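Histone-lysine N-methyltransferase SETMAR (Homo sapiens, PDB 3F2K) methylates histone H3 and, through its mariner transposase domain, binds DNA and retains some nuclease activity, acting in double-strand break repair. Local coordinates at residues E28-R33 against S212-C217; K40-D45 against N174-K179. All coordinates share one frame; numbering follows the deposited sequence.

Contacts 1 and 2 lie on opposite sides of the centre of the transposase domain, their own centres about 30 Å apart, and each joins one end of strand 34-43 to the C-terminal helical part of the chain: 28-33 leads into the strand and 40-45 runs out of it. Contact 1 (28-33 with 212-217) is buried and wholly apolar: an indole from helix 202-219 meets two side chains of the entering loop. Contact 2 (40-45 with 174-179) is partly buried, with one aliphatic pair inside and backbone approaches at the more exposed end, where the strand and helix 163-176 both run out. No hydrogen bond crosses directly between the paired segments in either place.

Contact 1: E28-R33 against S212-C217; sequences EPFLDR and SRWQKC
F30 and L31, neighbours in the loop between helix 8-27 and strand 34-43, both meet the indole of W214 on helix 202-219, and both do so at the same atom, CH2 on the far rim of its six-membered ring. The chain leaves helical geometry at E28, whose carbonyl oxygen lies in the plane of the F30 ring, at its edge. At F30, CG sits between the backbone N and the carbonyl carbon (chi1 64°), and the phenyl ring reaches W214 with its outermost atom, CZ standing 3.9 Å from W214 CH2. The two rings approach from opposite directions and meet obliquely. F30 is also packed on L152 and I126, with R24 in a cation-pi contact. L31 begins a short 3-10 turn in which R33 N bonds to F30 O at 2.9 Å. The side chain of L31 and the indole run alongside each other in opposite senses, with L31 CD2 4.0 Å from W214 CH2, and L31 also touches I207 and I211 of the indole's own helix. The indole is buried, resting also on L21 and I22 of helix 8-27. Through W214, then, helix 202-219 packs against both helix 8-27 and the loop entering the first strand, a plain hydrophobic helix-to-loop contact in the RNase H-like fold of the mariner transposase domain.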
# COMPACT_ATOMS: atom_id res chain seq x y z
N GLU A 28 -15.99 -15.14 -4.05
CA GLU A 28 -15.18 -15.71 -3.01
C GLU A 28 -14.43 -14.57 -2.30
O GLU A 28 -13.36 -14.18 -2.75
CB GLU A 28 -14.13 -16.66 -3.60
CG GLU A 28 -14.63 -17.62 -4.68
CD GLU A 28 -13.52 -18.48 -5.24
OE1 GLU A 28 -12.75 -17.98 -6.12
OE2 GLU A 28 -13.44 -19.66 -4.81
N PRO A 29 -15.01 -14.04 -1.22
CA PRO A 29 -14.44 -12.87 -0.53
C PRO A 29 -12.98 -13.13 -0.16
O PRO A 29 -12.64 -14.23 0.38
CB PRO A 29 -15.32 -12.71 0.72
CG PRO A 29 -16.60 -13.41 0.34
CD PRO A 29 -16.26 -14.51 -0.58
N PHE A 30 -12.15 -12.15 -0.49
CA PHE A 30 -10.72 -12.22 -0.25
C PHE A 30 -10.09 -10.98 0.42
O PHE A 30 -8.87 -10.97 0.66
CB PHE A 30 -10.00 -12.45 -1.59
CG PHE A 30 -10.17 -11.32 -2.55
CD1 PHE A 30 -9.26 -10.22 -2.54
CD2 PHE A 30 -11.19 -11.36 -3.51
CE1 PHE A 30 -9.42 -9.13 -3.47
CE2 PHE A 30 -11.32 -10.34 -4.44
CZ PHE A 30 -10.45 -9.21 -4.42
N LEU A 31 -10.89 -9.96 0.74
CA LEU A 31 -10.32 -8.73 1.36
C LEU A 31 -9.44 -8.99 2.57
O LEU A 31 -8.43 -8.30 2.75
CB LEU A 31 -11.38 -7.63 1.67
CG LEU A 31 -12.16 -7.13 0.44
CD1 LEU A 31 -13.03 -5.95 0.78
CD2 LEU A 31 -11.33 -6.72 -0.80
N ASP A 32 -9.86 -9.95 3.41
CA ASP A 32 -9.15 -10.35 4.63
C ASP A 32 -7.73 -10.90 4.38
O ASP A 32 -6.90 -10.88 5.32
CB ASP A 32 -10.01 -11.38 5.44
CG ASP A 32 -10.06 -12.82 4.81
OD1 ASP A 32 -10.41 -13.02 3.64
OD2 ASP A 32 -9.75 -13.79 5.54
N ARG A 33 -7.47 -11.35 3.15
CA ARG A 33 -6.15 -11.92 2.81
C ARG A 33 -5.25 -10.85 2.18
O ARG A 33 -4.05 -11.07 2.02
CB ARG A 33 -6.30 -13.13 1.87
CG ARG A 33 -7.25 -14.27 2.43
CD ARG A 33 -7.75 -15.19 1.27
NE ARG A 33 -6.63 -15.68 0.48
CZ ARG A 33 -6.75 -16.18 -0.71
NH1 ARG A 33 -7.95 -16.29 -1.26
NH2 ARG A 33 -5.66 -16.61 -1.36
N SER A 212 -16.42 -0.37 -2.52
CA SER A 212 -17.12 0.87 -2.94
C SER A 212 -16.35 1.64 -4.02
O SER A 212 -16.97 2.18 -4.98
CB SER A 212 -17.51 1.75 -1.73
OG SER A 212 -16.38 2.24 -1.05
N ARG A 213 -15.02 1.66 -3.93
CA ARG A 213 -14.20 2.36 -4.91
C ARG A 213 -14.15 1.62 -6.27
O ARG A 213 -14.21 2.28 -7.35
CB ARG A 213 -12.78 2.52 -4.40
CG ARG A 213 -12.75 3.59 -3.28
CD ARG A 213 -11.36 3.75 -2.80
NE ARG A 213 -11.33 4.86 -1.85
CZ ARG A 213 -10.88 6.08 -2.10
NH1 ARG A 213 -10.34 6.38 -3.28
NH2 ARG A 213 -10.95 7.03 -1.14
N TRP A 214 -14.02 0.28 -6.24
CA TRP A 214 -14.21 -0.46 -7.51
C TRP A 214 -15.53 -0.12 -8.20
O TRP A 214 -15.59 0.08 -9.45
CB TRP A 214 -14.07 -1.98 -7.34
CG TRP A 214 -12.64 -2.34 -6.91
CD1 TRP A 214 -11.48 -1.71 -7.22
CD2 TRP A 214 -12.29 -3.45 -6.05
NE1 TRP A 214 -10.39 -2.38 -6.60
CE2 TRP A 214 -10.89 -3.46 -5.92
CE3 TRP A 214 -13.04 -4.45 -5.44
CZ2 TRP A 214 -10.22 -4.42 -5.11
CZ3 TRP A 214 -12.39 -5.40 -4.66
CH2 TRP A 214 -10.99 -5.37 -4.50
N GLN A 215 -16.59 -0.07 -7.40
CA GLN A 215 -17.92 0.19 -7.98
C GLN A 215 -18.04 1.59 -8.53
O GLN A 215 -18.66 1.80 -9.57
CB GLN A 215 -19.05 -0.08 -6.97
CG GLN A 215 -20.48 -0.06 -7.63
CD GLN A 215 -20.61 -1.06 -8.75
OE1 GLN A 215 -20.41 -2.26 -8.54
NE2 GLN A 215 -20.96 -0.59 -9.96
N LYS A 216 -17.44 2.53 -7.85
CA LYS A 216 -17.52 3.93 -8.31
C LYS A 216 -16.77 4.05 -9.61
O LYS A 216 -17.20 4.78 -10.55
CB LYS A 216 -16.91 4.86 -7.27
CG LYS A 216 -17.80 5.08 -6.03
CD LYS A 216 -17.11 6.12 -5.19
CE LYS A 216 -17.66 6.15 -3.78
NZ LYS A 216 -17.07 7.41 -3.18
N CYS A 217 -15.67 3.28 -9.71
CA CYS A 217 -14.85 3.25 -10.92
C CYS A 217 -15.67 2.66 -12.06
O CYS A 217 -15.76 3.28 -13.14
CB CYS A 217 -13.54 2.48 -10.69
SG CYS A 217 -12.54 2.39 -12.24

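Contact 2: K40-D45 against N174-K179; sequences KWILYD and NFLQGK
The backbones of I42 and L176 pass with CA atoms 8.7 Å apart, and the gap narrows to 6.4 Å between the CA atoms of D45 and K179, where strand 34-43 and helix 163-176 have both given way to loop. Across the wider part the contact is aliphatic. L176, in the last turn of its helix, points toward the strand and brings CD1 to 4.3 Å from I42 CG2, a methyl-to-methyl approach between two buried side chains. I42 also packs on V75 of the adjoining strand and on F191 of helix 184-196, and L176 on F181 and N46, while K40, extended with CG anti to the backbone N (chi1 166°), hydrogen-bonds through NZ to N173 OD1. At the narrow end main chain meets main chain: K179 O lies 3.8 Å from Y44 O and 3.9 Å from D45 C. No hydrogen bond joins the two carbonyls, but the two loops are tied through close neighbours, by backbone bonds of Y44 with F181 and of K179 with N46. A cis peptide precedes G178, and K179 N returns to L176 O at 2.6 Å; the lysine side chain then leads away from the strand, and its NZ sits over one face of the F175 ring, 3.2 Å from the ring plane and nearer the edge than the centre. The contact packs a helix end on the first strand of the RNase H-like core, whose D38, two residues before K40, binds magnesium together with D130.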
# COMPACT_ATOMS: atom_id res chain seq x y z
N LYS A 40 6.13 6.45 -0.03
CA LYS A 40 5.93 7.91 -0.05
C LYS A 40 7.19 8.67 0.41
O LYS A 40 7.84 8.30 1.36
CB LYS A 40 4.74 8.27 0.87
CG LYS A 40 4.59 9.74 1.24
CD LYS A 40 3.31 9.97 2.00
CE LYS A 40 3.23 11.42 2.46
NZ LYS A 40 2.80 12.12 1.24
N TRP A 41 7.52 9.74 -0.30
CA TRP A 41 8.47 10.72 0.25
C TRP A 41 7.86 11.66 1.30
O TRP A 41 6.90 12.43 1.01
CB TRP A 41 9.12 11.53 -0.92
CG TRP A 41 10.01 10.69 -1.78
CD1 TRP A 41 9.68 10.11 -2.96
CD2 TRP A 41 11.36 10.28 -1.49
NE1 TRP A 41 10.74 9.38 -3.44
CE2 TRP A 41 11.79 9.48 -2.56
CE3 TRP A 41 12.25 10.54 -0.44
CZ2 TRP A 41 13.09 8.91 -2.61
CZ3 TRP A 41 13.53 9.98 -0.48
CH2 TRP A 41 13.93 9.16 -1.55
N ILE A 42 8.41 11.60 2.50
CA ILE A 42 7.98 12.44 3.61
C ILE A 42 8.99 13.64 3.63
O ILE A 42 10.18 13.43 3.85
CB ILE A 42 8.07 11.75 4.92
CG1 ILE A 42 7.00 10.65 5.05
CG2 ILE A 42 7.96 12.83 6.12
CD1 ILE A 42 7.01 9.94 6.37
N LEU A 43 8.47 14.82 3.35
CA LEU A 43 9.26 16.06 3.40
C LEU A 43 9.59 16.41 4.83
O LEU A 43 8.81 16.14 5.76
CB LEU A 43 8.50 17.23 2.78
CG LEU A 43 7.97 17.10 1.35
CD1 LEU A 43 7.22 18.33 1.00
CD2 LEU A 43 9.09 16.83 0.34
N TYR A 44 10.74 17.04 5.02
CA TYR A 44 11.15 17.47 6.34
C TYR A 44 10.36 18.72 6.76
O TYR A 44 10.00 18.85 7.94
CB TYR A 44 12.64 17.79 6.37
CG TYR A 44 13.59 16.63 6.53
CD1 TYR A 44 13.34 15.37 5.94
CD2 TYR A 44 14.80 16.80 7.19
CE1 TYR A 44 14.23 14.33 6.06
CE2 TYR A 44 15.69 15.76 7.31
CZ TYR A 44 15.40 14.53 6.75
OH TYR A 44 16.30 13.52 6.87
N ASP A 45 10.07 19.58 5.78
CA ASP A 45 9.33 20.84 5.99
C ASP A 45 7.95 20.77 5.36
O ASP A 45 7.82 20.79 4.13
CB ASP A 45 10.15 22.05 5.46
CG ASP A 45 9.42 23.40 5.61
OD1 ASP A 45 10.10 24.45 5.52
OD2 ASP A 45 8.18 23.44 5.80
N ASN A 174 -2.59 14.75 6.52
CA ASN A 174 -3.29 15.56 7.55
C ASN A 174 -2.40 15.75 8.80
O ASN A 174 -2.15 16.89 9.26
CB ASN A 174 -4.65 14.97 7.94
CG ASN A 174 -5.68 15.06 6.84
OD1 ASN A 174 -5.56 15.87 5.92
ND2 ASN A 174 -6.70 14.19 6.93
N PHE A 175 -1.88 14.64 9.30
CA PHE A 175 -1.02 14.60 10.46
C PHE A 175 0.28 15.44 10.31
O PHE A 175 0.75 16.04 11.28
CB PHE A 175 -0.62 13.15 10.74
CG PHE A 175 0.25 12.96 11.94
CD1 PHE A 175 -0.31 12.82 13.21
CD2 PHE A 175 1.65 12.89 11.81
CE1 PHE A 175 0.50 12.61 14.35
CE2 PHE A 175 2.43 12.69 12.91
CZ PHE A 175 1.85 12.53 14.19
N LEU A 176 0.89 15.42 9.12
CA LEU A 176 2.19 16.10 8.97
C LEU A 176 2.03 17.60 8.81
O LEU A 176 3.00 18.36 8.96
CB LEU A 176 2.98 15.52 7.79
CG LEU A 176 3.33 14.04 7.83
CD1 LEU A 176 3.73 13.56 6.41
CD2 LEU A 176 4.36 13.64 8.90
N GLN A 177 0.82 18.04 8.46
CA GLN A 177 0.59 19.46 8.23
C GLN A 177 0.54 20.15 9.62
O GLN A 177 -0.34 19.87 10.45
CB GLN A 177 -0.67 19.73 7.39
N GLY A 178 1.50 21.02 9.88
CA GLY A 178 2.53 21.46 8.94
C GLY A 178 3.74 21.47 9.83
O GLY A 178 4.13 22.50 10.40
N LYS A 179 4.30 20.29 10.02
CA LYS A 179 5.35 20.09 10.97
C LYS A 179 6.68 20.33 10.29
O LYS A 179 6.75 20.41 9.05
CB LYS A 179 5.26 18.70 11.58
CG LYS A 179 4.09 18.55 12.52
CD LYS A 179 3.67 17.10 12.68
CE LYS A 179 2.39 17.01 13.51
NZ LYS A 179 2.43 15.74 14.25